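Local coordinates for protein acyl-coenzyme A thioesterase PaaI (Escherichia coli, PDB 2FS2) that hydrolyses ring-hydroxylated phenylacetyl-CoA thioesters, such as the 3,4-dihydroxy, 3-hydroxy and 4-hydroxy forms, as a homotetrameric hot dog-fold enzyme of phenylacetate degradation, at residues Ile113-Gln118 against Thr122-Arg127; Ile25-Met30 against Ala35-Thr40. All blocks are in the same frame, centred on the assembly; numbering follows the deposited sequence.

From the N terminus the chain first passes through helix 2-15 and helix 18-22, then closes interaction 2, in which Ile25-Met30 turns back as Ala35-Thr40 through a short loop. Only after helix 54-70, the central helix of the hot dog fold, and strands 76-85 and 94-101 does it reach interaction 1, where Ile113-Gln118 pairs with Thr122-Arg127 across a turn of three residues. The two hairpins therefore follow in series, neither nested nor crossed. They do not touch, their nearest atoms being about 7 Å apart, yet strand 94-101 pairs with both 34-40 and 108-116 and so joins them in one antiparallel sheet against helix 54-70.

Interaction 1 (Ile113-Gln118 against Thr122-Arg127); sequences IEIVNQ and TVALFR
Glu114 reaches across to Thr122 and Leu125 on one face of this antiparallel hairpin, while Ile113 and Ile115 line the other face with Phe126 and Ala124. The glutamate leaves the backbone with CG anti to the backbone N (chi1 174°) and stays extended. Its CB and CG run alongside Leu125, CG lying 3.9 Å from Leu125 CD2, and CG also meets the methyl CG2 of Thr122. Its CD still touches the leucine methyl. At the tip the acid crosses the threonine at about a right angle: Thr122 OG1 donates a hydrogen bond of 3.0 Å to Glu114 OE2, nearly along the C-O axis of that oxygen. The other oxygen, OE1, forms a salt bridge with Arg102 of the second subunit.

On the opposite face, Ile113 lies side by side with Phe126, and its CD1 comes 3.8 Å from Phe126 CD2; Ala61 of helix 54-70 touches both side chains. The backbone ladder includes a nearly straight bond of 2.9 Å from Ile115 N to Ala124 O. A classic beta bulge follows, since Val123 and Ala124 both face Ile115: Val123 N binds Ile115 O at 2.7 Å, whereas Ala124 N reaches the same oxygen only weakly at 3.4 Å. Val123 CB sits 4.1 Å from Ile115 CG2.

The face of Ile113, Ile115, Ala124 and Phe126 is thus wholly apolar. The other is mixed: methylenes lie on Leu125, and the carboxylate is shared between a hydroxyl and an arginine of the second subunit, which would probably stabilise its negative charge.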
loop_
_atom_site.group_PDB
_atom_site.type_symbol
_atom_site.label_atom_id
_atom_site.label_comp_id
_atom_site.label_asym_id
_atom_site.label_seq_id
_atom_site.Cartn_x
_atom_site.Cartn_y
_atom_site.Cartn_z
ATOM N N ILE B 113 6.925 7.573 7.902
ATOM C CA ILE B 113 7.231 7.417 9.300
ATOM C C ILE B 113 8.182 6.188 9.395
ATOM O O ILE B 113 7.984 5.151 8.747
ATOM C CB ILE B 113 5.955 7.119 10.144
ATOM C CG1 ILE B 113 5.060 8.334 10.452
ATOM C CG2 ILE B 113 6.331 6.418 11.499
ATOM C CD1 ILE B 113 4.378 9.021 9.174
ATOM N N GLU B 114 9.204 6.286 10.222
ATOM C CA GLU B 114 10.031 5.092 10.478
ATOM C C GLU B 114 10.069 4.865 11.980
ATOM O O GLU B 114 10.367 5.796 12.731
ATOM C CB GLU B 114 11.427 5.360 9.936
ATOM C CG GLU B 114 12.461 4.230 10.268
ATOM C CD GLU B 114 13.695 4.265 9.360
ATOM O OE1 GLU B 114 13.920 5.347 8.715
ATOM O OE2 GLU B 114 14.453 3.212 9.270
ATOM N N ILE B 115 9.938 3.608 12.401
ATOM C CA ILE B 115 10.100 3.223 13.789
ATOM C C ILE B 115 11.409 2.405 13.992
ATOM O O ILE B 115 11.636 1.425 13.308
ATOM C CB ILE B 115 8.842 2.420 14.375
ATOM C CG1 ILE B 115 7.495 3.160 14.180
ATOM C CG2 ILE B 115 9.051 2.050 15.896
ATOM C CD1 ILE B 115 6.251 2.382 14.755
ATOM N N VAL B 116 12.220 2.854 14.939
ATOM C CA VAL B 116 13.561 2.383 15.165
ATOM C C VAL B 116 13.631 2.041 16.639
ATOM O O VAL B 116 12.977 2.736 17.458
ATOM C CB VAL B 116 14.536 3.534 14.794
ATOM C CG1 VAL B 116 15.859 3.349 15.347
ATOM C CG2 VAL B 116 14.683 3.666 13.193
ATOM N N ASN B 117 14.335 0.951 16.988
ATOM C CA ASN B 117 14.481 0.619 18.388
ATOM C C ASN B 117 15.753 1.177 18.980
ATOM O O ASN B 117 16.487 1.936 18.321
ATOM C CB ASN B 117 14.382 -0.868 18.618
ATOM C CG ASN B 117 15.621 -1.600 18.118
ATOM O OD1 ASN B 117 16.671 -1.009 17.837
ATOM N ND2 ASN B 117 15.492 -2.877 17.984
ATOM N N GLN B 118 16.021 0.844 20.258
ATOM C CA GLN B 118 17.184 1.433 20.909
ATOM C C GLN B 118 18.525 0.892 20.277
ATOM O O GLN B 118 19.578 1.524 20.375
ATOM C CB GLN B 118 17.123 1.218 22.456
ATOM C CG GLN B 118 17.412 -0.277 22.748
ATOM C CD GLN B 118 16.174 -1.136 22.687
ATOM O OE1 GLN B 118 15.089 -0.764 22.139
ATOM N NE2 GLN B 118 16.304 -2.306 23.237
ATOM N N THR B 122 15.602 -0.669 12.475
ATOM C CA THR B 122 14.188 -0.573 12.009
ATOM C C THR B 122 13.212 -1.632 12.370
ATOM O O THR B 122 13.332 -2.777 11.989
ATOM C CB THR B 122 14.154 -0.440 10.524
ATOM O OG1 THR B 122 15.228 0.451 10.172
ATOM C CG2 THR B 122 12.862 0.379 10.187
ATOM N N VAL B 123 12.170 -1.218 13.070
ATOM C CA VAL B 123 11.111 -2.068 13.422
ATOM C C VAL B 123 10.004 -2.083 12.362
ATOM O O VAL B 123 9.380 -3.145 12.131
ATOM C CB VAL B 123 10.599 -1.577 14.773
ATOM C CG1 VAL B 123 9.228 -2.101 15.092
ATOM C CG2 VAL B 123 11.683 -1.907 15.890
ATOM N N ALA B 124 9.748 -0.927 11.743
ATOM C CA ALA B 124 8.583 -0.768 10.912
ATOM C C ALA B 124 8.702 0.542 10.078
ATOM O O ALA B 124 9.390 1.524 10.499
ATOM C CB ALA B 124 7.314 -0.807 11.810
ATOM N N LEU B 125 8.035 0.546 8.922
ATOM C CA LEU B 125 8.085 1.666 7.899
ATOM C C LEU B 125 6.638 1.888 7.575
ATOM O O LEU B 125 5.863 0.940 7.501
ATOM C CB LEU B 125 8.863 1.260 6.613
ATOM C CG LEU B 125 10.362 1.106 6.779
ATOM C CD1 LEU B 125 11.090 0.559 5.604
ATOM C CD2 LEU B 125 11.067 2.475 7.126
ATOM N N PHE B 126 6.211 3.141 7.501
ATOM C CA PHE B 126 4.814 3.361 7.329
ATOM C C PHE B 126 4.810 4.572 6.386
ATOM O O PHE B 126 5.755 5.345 6.366
ATOM C CB PHE B 126 4.342 3.712 8.704
ATOM C CG PHE B 126 3.038 4.375 8.776
ATOM C CD1 PHE B 126 1.949 3.704 9.401
ATOM C CD2 PHE B 126 2.873 5.667 8.337
ATOM C CE1 PHE B 126 0.686 4.331 9.517
ATOM C CE2 PHE B 126 1.588 6.346 8.456
ATOM C CZ PHE B 126 0.517 5.685 9.046
ATOM N N ARG B 127 3.756 4.689 5.599
ATOM C CA ARG B 127 3.622 5.819 4.712
ATOM C C ARG B 127 2.150 6.143 4.793
ATOM O O ARG B 127 1.277 5.304 4.687
ATOM C CB ARG B 127 4.108 5.523 3.264
ATOM C CG ARG B 127 3.674 6.664 2.283
ATOM C CD ARG B 127 4.466 6.867 0.990
ATOM N NE ARG B 127 5.900 6.995 1.263
ATOM C CZ ARG B 127 6.830 6.620 0.442
ATOM N NH1 ARG B 127 6.456 6.104 -0.750
ATOM N NH2 ARG B 127 8.107 6.786 0.778
#

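Interaction 2 (Ile25-Met30 against Ala35-Thr40); sequences IDIISM and AVVTMT
In Ile25, CG1 stands beside the backbone N (chi1 -57°), which puts the methyl CG2 anti to that N and against Val37, Ile25 CG2 lying 3.7 Å from Val37 CB. Ile28 instead has CG1 between its backbone N and carbonyl carbon (chi1 69°), which turns the branch over Val36; there Ile28 CG1 and Val36 CG1 are tightly packed at 3.5 Å. Both Ile28 and Ser29 face Val36, making a classic beta bulge in which Val36 O accepts a bond of 3.0 Å from Ile28 N and a weak one from Ser29 N. Beyond the bulge, the bent chain of Met30, a selenomethionine, lays SE 3.5 Å from Ala35 CB. Toward the other end, Asp26 and Thr38 exchange two backbone hydrogen bonds, and Asp26 CB rests 3.6 Å from Thr38 CG2. An alanine in place of Ile25 lacks both branches beyond CB and would probably open a gap beside Val37, on the side where Ile25 also touches Thr63 of helix 54-70. That helix also packs on Ile27, Ala35 and Val37 through Ala64 and Tyr67, while helix 2-15 meets Met30 through Trp7 and Ala10; strand 34-40 carries the hairpin into the main sheet by pairing with strand 94-101.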
loop_
_atom_site.group_PDB
_atom_site.type_symbol
_atom_site.label_atom_id
_atom_site.label_comp_id
_atom_site.label_asym_id
_atom_site.label_seq_id
_atom_site.Cartn_x
_atom_site.Cartn_y
_atom_site.Cartn_z
ATOM N N ILE B 25 3.252 7.456 25.128
ATOM C CA ILE B 25 3.967 8.147 24.063
ATOM C C ILE B 25 4.385 9.537 24.543
ATOM O O ILE B 25 3.580 10.255 25.131
ATOM C CB ILE B 25 3.100 8.147 22.727
ATOM C CG1 ILE B 25 2.803 6.736 22.396
ATOM C CG2 ILE B 25 3.829 8.696 21.545
ATOM C CD1 ILE B 25 2.014 6.526 21.190
ATOM N N ASP B 26 5.658 9.860 24.360
ATOM C CA ASP B 26 6.153 11.166 24.594
ATOM C C ASP B 26 6.594 11.862 23.291
ATOM O O ASP B 26 7.122 11.216 22.381
ATOM C CB ASP B 26 7.342 11.037 25.495
ATOM C CG ASP B 26 6.951 10.541 26.891
ATOM O OD1 ASP B 26 6.133 11.239 27.549
ATOM O OD2 ASP B 26 7.404 9.460 27.408
ATOM N N ILE B 27 6.393 13.177 23.185
ATOM C CA ILE B 27 6.932 13.851 22.037
ATOM C C ILE B 27 8.235 14.450 22.366
ATOM O O ILE B 27 8.331 15.165 23.331
ATOM C CB ILE B 27 6.076 14.991 21.561
ATOM C CG1 ILE B 27 4.686 14.514 21.334
ATOM C CG2 ILE B 27 6.613 15.482 20.216
ATOM C CD1 ILE B 27 3.740 15.582 21.838
ATOM N N ILE B 28 9.221 14.211 21.510
ATOM C CA ILE B 28 10.604 14.681 21.728
ATOM C C ILE B 28 11.111 15.605 20.654
ATOM O O ILE B 28 12.098 16.284 20.861
ATOM C CB ILE B 28 11.633 13.493 21.968
ATOM C CG1 ILE B 28 11.837 12.666 20.698
ATOM C CG2 ILE B 28 11.039 12.592 23.116
ATOM C CD1 ILE B 28 13.065 11.572 20.845
ATOM N N SER B 29 10.464 15.678 19.508
ATOM C CA SER B 29 10.987 16.641 18.568
ATOM C C SER B 29 9.865 17.099 17.604
ATOM O O SER B 29 8.958 16.337 17.318
ATOM C CB SER B 29 12.232 16.076 17.880
ATOM O OG SER B 29 12.732 17.033 16.862
HETATM N N MSE B 30 9.917 18.333 17.143
HETATM C CA MSE B 30 8.790 18.941 16.374
HETATM C C MSE B 30 9.314 20.012 15.459
HETATM O O MSE B 30 10.090 20.875 15.838
HETATM C CB MSE B 30 7.708 19.657 17.245
HETATM C CG MSE B 30 6.815 18.827 18.081
HETATM SE SE MSE B 30 5.747 17.477 16.944
HETATM C CE MSE B 30 4.990 18.687 15.463
ATOM N N ALA B 35 7.912 15.220 13.133
ATOM C CA ALA B 35 7.655 14.891 14.582
ATOM C C ALA B 35 8.374 13.585 14.924
ATOM O O ALA B 35 8.456 12.707 14.061
ATOM C CB ALA B 35 6.123 14.690 14.828
ATOM N N VAL B 36 8.827 13.433 16.162
ATOM C CA VAL B 36 9.558 12.281 16.666
ATOM C C VAL B 36 8.899 12.010 17.979
ATOM O O VAL B 36 8.700 12.963 18.813
ATOM C CB VAL B 36 11.079 12.543 16.867
ATOM C CG1 VAL B 36 11.802 11.340 17.486
ATOM C CG2 VAL B 36 11.797 12.877 15.614
ATOM N N VAL B 37 8.467 10.773 18.190
ATOM C CA VAL B 37 7.790 10.443 19.393
ATOM C C VAL B 37 8.418 9.143 19.807
ATOM O O VAL B 37 9.108 8.476 19.033
ATOM C CB VAL B 37 6.204 10.311 19.215
ATOM C CG1 VAL B 37 5.547 11.698 18.883
ATOM C CG2 VAL B 37 5.849 9.239 18.044
ATOM N N THR B 38 8.151 8.781 21.039
ATOM C CA THR B 38 8.883 7.727 21.709
ATOM C C THR B 38 7.953 6.907 22.622
ATOM O O THR B 38 6.959 7.412 23.095
ATOM C CB THR B 38 10.009 8.411 22.476
ATOM O OG1 THR B 38 11.099 7.488 22.605
ATOM C CG2 THR B 38 9.553 8.717 23.869
HETATM N N MSE B 39 8.215 5.631 22.794
HETATM C CA MSE B 39 7.360 4.791 23.620
HETATM C C MSE B 39 8.170 3.589 24.055
HETATM O O MSE B 39 8.965 3.072 23.295
HETATM C CB MSE B 39 6.171 4.302 22.765
HETATM C CG MSE B 39 5.394 3.169 23.405
HETATM SE SE MSE B 39 4.035 2.500 22.115
HETATM C CE MSE B 39 2.711 3.622 22.679
ATOM N N THR B 40 7.933 3.114 25.251
ATOM C CA THR B 40 8.575 1.893 25.716
ATOM C C THR B 40 7.571 0.747 25.627
ATOM O O THR B 40 6.403 0.907 25.923
ATOM C CB THR B 40 9.120 2.169 27.136
ATOM O OG1 THR B 40 10.142 3.214 27.019
ATOM C CG2 THR B 40 9.845 0.916 27.775
#